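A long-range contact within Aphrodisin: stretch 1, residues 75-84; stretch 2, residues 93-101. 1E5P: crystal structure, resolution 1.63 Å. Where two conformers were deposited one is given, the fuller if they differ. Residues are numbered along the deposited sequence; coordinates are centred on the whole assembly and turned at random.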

# COMPACT_ATOMS: atom_id res chain seq x y z
N GLN A 75 1.58 -12.57 3.34
CA GLN A 75 2.13 -13.25 2.18
C GLN A 75 1.32 -12.82 0.96
O GLN A 75 0.10 -13.01 0.91
CB GLN A 75 2.08 -14.79 2.34
CG GLN A 75 3.14 -15.25 3.34
CD GLN A 75 3.51 -16.71 3.22
OE1 GLN A 75 4.10 -17.13 2.23
NE2 GLN A 75 3.18 -17.47 4.26
N PHE A 76 1.98 -12.17 -0.00
CA PHE A 76 1.33 -11.76 -1.24
C PHE A 76 2.45 -11.35 -2.21
O PHE A 76 3.19 -10.42 -1.89
CB PHE A 76 0.31 -10.63 -1.10
CG PHE A 76 -0.37 -10.36 -2.45
CD1 PHE A 76 -1.37 -11.18 -2.91
CD2 PHE A 76 0.05 -9.29 -3.20
CE1 PHE A 76 -1.96 -10.92 -4.16
CE2 PHE A 76 -0.53 -9.02 -4.44
CZ PHE A 76 -1.53 -9.85 -4.89
N GLU A 77 2.62 -12.11 -3.29
CA GLU A 77 3.71 -11.78 -4.22
C GLU A 77 5.03 -11.75 -3.46
O GLU A 77 5.91 -10.91 -3.70
CB GLU A 77 3.44 -10.49 -4.97
CG GLU A 77 2.28 -10.57 -5.95
CD GLU A 77 2.51 -11.41 -7.17
OE1 GLU A 77 3.61 -11.94 -7.40
OE2 GLU A 77 1.54 -11.55 -7.97
N GLY A 78 5.21 -12.73 -2.57
CA GLY A 78 6.38 -12.77 -1.70
C GLY A 78 5.97 -12.42 -0.26
O GLY A 78 4.79 -12.42 0.12
N ASN A 79 6.99 -12.11 0.53
CA ASN A 79 6.72 -11.81 1.96
C ASN A 79 6.70 -10.31 2.13
O ASN A 79 7.63 -9.64 1.66
CB ASN A 79 7.83 -12.47 2.79
CG ASN A 79 7.83 -13.98 2.62
OD1 ASN A 79 6.80 -14.61 2.58
ND2 ASN A 79 9.04 -14.54 2.54
N ASN A 80 5.68 -9.76 2.80
CA ASN A 80 5.57 -8.33 3.01
C ASN A 80 5.66 -7.97 4.49
O ASN A 80 5.10 -8.73 5.31
CB ASN A 80 4.20 -7.81 2.50
CG ASN A 80 4.10 -8.10 1.00
OD1 ASN A 80 4.70 -7.36 0.23
ND2 ASN A 80 3.39 -9.18 0.69
N ILE A 81 6.36 -6.89 4.79
CA ILE A 81 6.48 -6.41 6.20
C ILE A 81 6.05 -4.95 6.12
O ILE A 81 6.73 -4.14 5.47
CB ILE A 81 7.91 -6.54 6.75
CG1 ILE A 81 8.37 -7.99 6.77
CG2 ILE A 81 7.98 -5.87 8.14
CD1 ILE A 81 9.83 -8.21 7.13
N PHE A 82 4.89 -4.61 6.71
CA PHE A 82 4.41 -3.25 6.55
C PHE A 82 3.92 -2.63 7.84
O PHE A 82 3.68 -3.31 8.84
CB PHE A 82 3.30 -3.22 5.49
CG PHE A 82 2.02 -3.93 5.83
CD1 PHE A 82 1.85 -5.27 5.53
CD2 PHE A 82 0.97 -3.26 6.45
CE1 PHE A 82 0.69 -5.96 5.83
CE2 PHE A 82 -0.20 -3.95 6.75
CZ PHE A 82 -0.35 -5.28 6.43
N GLN A 83 3.82 -1.30 7.80
CA GLN A 83 3.24 -0.62 8.99
C GLN A 83 2.87 0.79 8.61
O GLN A 83 3.43 1.36 7.69
CB GLN A 83 4.24 -0.68 10.14
CG GLN A 83 5.54 0.07 9.93
CD GLN A 83 6.38 0.07 11.20
OE1 GLN A 83 5.92 0.42 12.28
NE2 GLN A 83 7.63 -0.34 11.06
N PRO A 84 1.90 1.37 9.31
CA PRO A 84 1.53 2.74 9.07
C PRO A 84 2.68 3.66 9.48
O PRO A 84 3.30 3.42 10.53
CB PRO A 84 0.36 2.97 10.04
CG PRO A 84 -0.18 1.60 10.34
CD PRO A 84 1.02 0.69 10.31
N PHE A 93 -0.55 6.66 5.43
CA PHE A 93 0.75 6.51 4.72
C PHE A 93 1.40 5.25 5.29
O PHE A 93 1.64 5.19 6.51
CB PHE A 93 1.67 7.71 5.05
CG PHE A 93 1.16 9.01 4.48
CD1 PHE A 93 0.08 9.65 5.06
CD2 PHE A 93 1.79 9.59 3.39
CE1 PHE A 93 -0.39 10.86 4.55
CE2 PHE A 93 1.32 10.79 2.88
CZ PHE A 93 0.24 11.41 3.45
N PHE A 94 1.61 4.22 4.48
CA PHE A 94 2.22 2.99 4.94
C PHE A 94 3.64 2.81 4.33
O PHE A 94 3.88 3.29 3.22
CB PHE A 94 1.49 1.77 4.31
CG PHE A 94 0.12 1.45 4.78
CD1 PHE A 94 -0.06 0.70 5.96
CD2 PHE A 94 -1.01 1.82 4.06
CE1 PHE A 94 -1.34 0.38 6.39
CE2 PHE A 94 -2.28 1.49 4.49
CZ PHE A 94 -2.44 0.76 5.65
N THR A 95 4.49 2.13 5.06
CA THR A 95 5.78 1.69 4.50
C THR A 95 5.63 0.18 4.31
O THR A 95 4.94 -0.48 5.12
CB THR A 95 6.96 2.05 5.39
OG1 THR A 95 8.16 1.49 4.85
CG2 THR A 95 6.81 1.50 6.81
N ASN A 96 6.15 -0.38 3.23
CA ASN A 96 6.09 -1.84 3.04
C ASN A 96 7.44 -2.29 2.44
O ASN A 96 8.02 -1.54 1.64
CB ASN A 96 5.01 -2.30 2.08
CG ASN A 96 4.97 -3.80 1.84
OD1 ASN A 96 4.93 -4.30 0.70
ND2 ASN A 96 4.94 -4.58 2.90
N LYS A 97 7.91 -3.38 2.93
CA LYS A 97 9.08 -4.05 2.37
C LYS A 97 8.68 -5.43 1.84
O LYS A 97 8.13 -6.26 2.57
CB LYS A 97 10.15 -4.22 3.45
CG LYS A 97 10.82 -2.90 3.86
CD LYS A 97 11.78 -3.09 5.03
CE LYS A 97 12.35 -1.78 5.59
N ASN A 98 8.78 -5.61 0.54
CA ASN A 98 8.38 -6.87 -0.12
C ASN A 98 9.61 -7.69 -0.47
O ASN A 98 10.56 -7.10 -1.00
CB ASN A 98 7.58 -6.54 -1.39
CG ASN A 98 7.28 -7.75 -2.23
OD1 ASN A 98 8.04 -8.05 -3.17
ND2 ASN A 98 6.21 -8.49 -1.94
N MSE A 99 9.65 -8.96 -0.13
CA MSE A 99 10.76 -9.85 -0.52
C MSE A 99 10.09 -10.85 -1.46
O MSE A 99 9.32 -11.71 -1.04
CB MSE A 99 11.49 -10.55 0.64
CG MSE A 99 12.20 -11.85 0.37
SE MSE A 99 12.94 -12.60 1.85
CE MSE A 99 11.48 -12.89 2.85
N ASP A 100 10.40 -10.74 -2.76
CA ASP A 100 9.73 -11.64 -3.71
C ASP A 100 10.30 -13.04 -3.68
O ASP A 100 11.27 -13.34 -2.96
CB ASP A 100 9.68 -10.98 -5.06
CG ASP A 100 10.98 -10.93 -5.82
OD1 ASP A 100 11.91 -11.67 -5.44
OD2 ASP A 100 11.05 -10.14 -6.82
N ARG A 101 9.74 -13.94 -4.50
CA ARG A 101 10.18 -15.34 -4.46
C ARG A 101 11.58 -15.57 -4.98
O ARG A 101 12.11 -16.67 -4.78
CB ARG A 101 9.17 -16.20 -5.22
CG ARG A 101 9.22 -17.68 -4.95
CD ARG A 101 7.89 -18.17 -4.38
NE ARG A 101 7.79 -19.62 -4.45
CZ ARG A 101 6.96 -20.32 -3.68
NH1 ARG A 101 6.18 -19.73 -2.79
NH2 ARG A 101 6.92 -21.64 -3.80

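Three buried asparagines, Asn-80, Asn-96 and Asn-98, occupy one face of this two-stranded contact, where apolar side chains might be expected. They illustrate a general principle: an amide side chain can be buried at little cost if its polar atoms find partners. Asn-98 is the clearest case. Its ND2 donates to Asn-80 OD1 at 2.9 Å and to Glu-77 O at 3.0 Å, both nearly straight, so both of its amide hydrogens are used. Asn-80 in turn directs its own ND2 to Phe-76 O at 2.9 Å, tying the loop before the strand to the same network. Asn-96 is less well served within this contact: its ND2 makes a weak, bent hydrogen bond to Ile-81 O at 3.2 Å, and its OD1 lies 3.1 Å from Asn-80 OD1, a meeting of two acceptors that cannot bond to each other.

The framework beneath these side chains is a regular antiparallel ladder. Residues 79-84 run against 93-99 at 170°, and the backbone hydrogen bonds come in reciprocal pairs at alternate residues. Asn-79 N to Met-99 O and Met-99 N to Asn-79 O both measure 2.8 Å; Ile-81 N to Lys-97 O and Lys-97 N to Ile-81 O both measure 2.9 Å. The pattern closes with Gln-83 N to Thr-95 O at 3.0 Å and Thr-95 N to Gln-83 O at 2.9 Å. Between these rungs the strands draw closer, and CA-H groups approach carbonyls, as where Asn-80 CA lies 3.3 Å from Lys-97 O.

Alternation along the strands gives the sheet two characters. Phe-82 shares the asparagine face, and the edge of its ring meets Asn-96 ND2. Its CD2 also packs 4.1 Å from Phe-94 CD1, while Pro-84 CG adds a looser apolar contact to Phe-94 CE1 at 4.3 Å. The other face carries Asn-79, Ile-81, Gln-83, Thr-95, Lys-97 and Met-99, all at least partly exposed. Here aliphatic portions of polar residues can pack, as Gln-83 CG does against Thr-95 CG2 at 3.7 Å. Met-99, modelled as selenomethionine, curls its end back so that CE reaches 3.0 Å from Asn-79 ND2.

At the far end of the ladder, Gly-78 lets the chains come close. Its CA lies 3.2 Å from Met-99 O and 4.1 Å from Asp-100 CA; a CB would clash with Met-99 O and Asp-100 CA, and the backbone angles independently call for glycine.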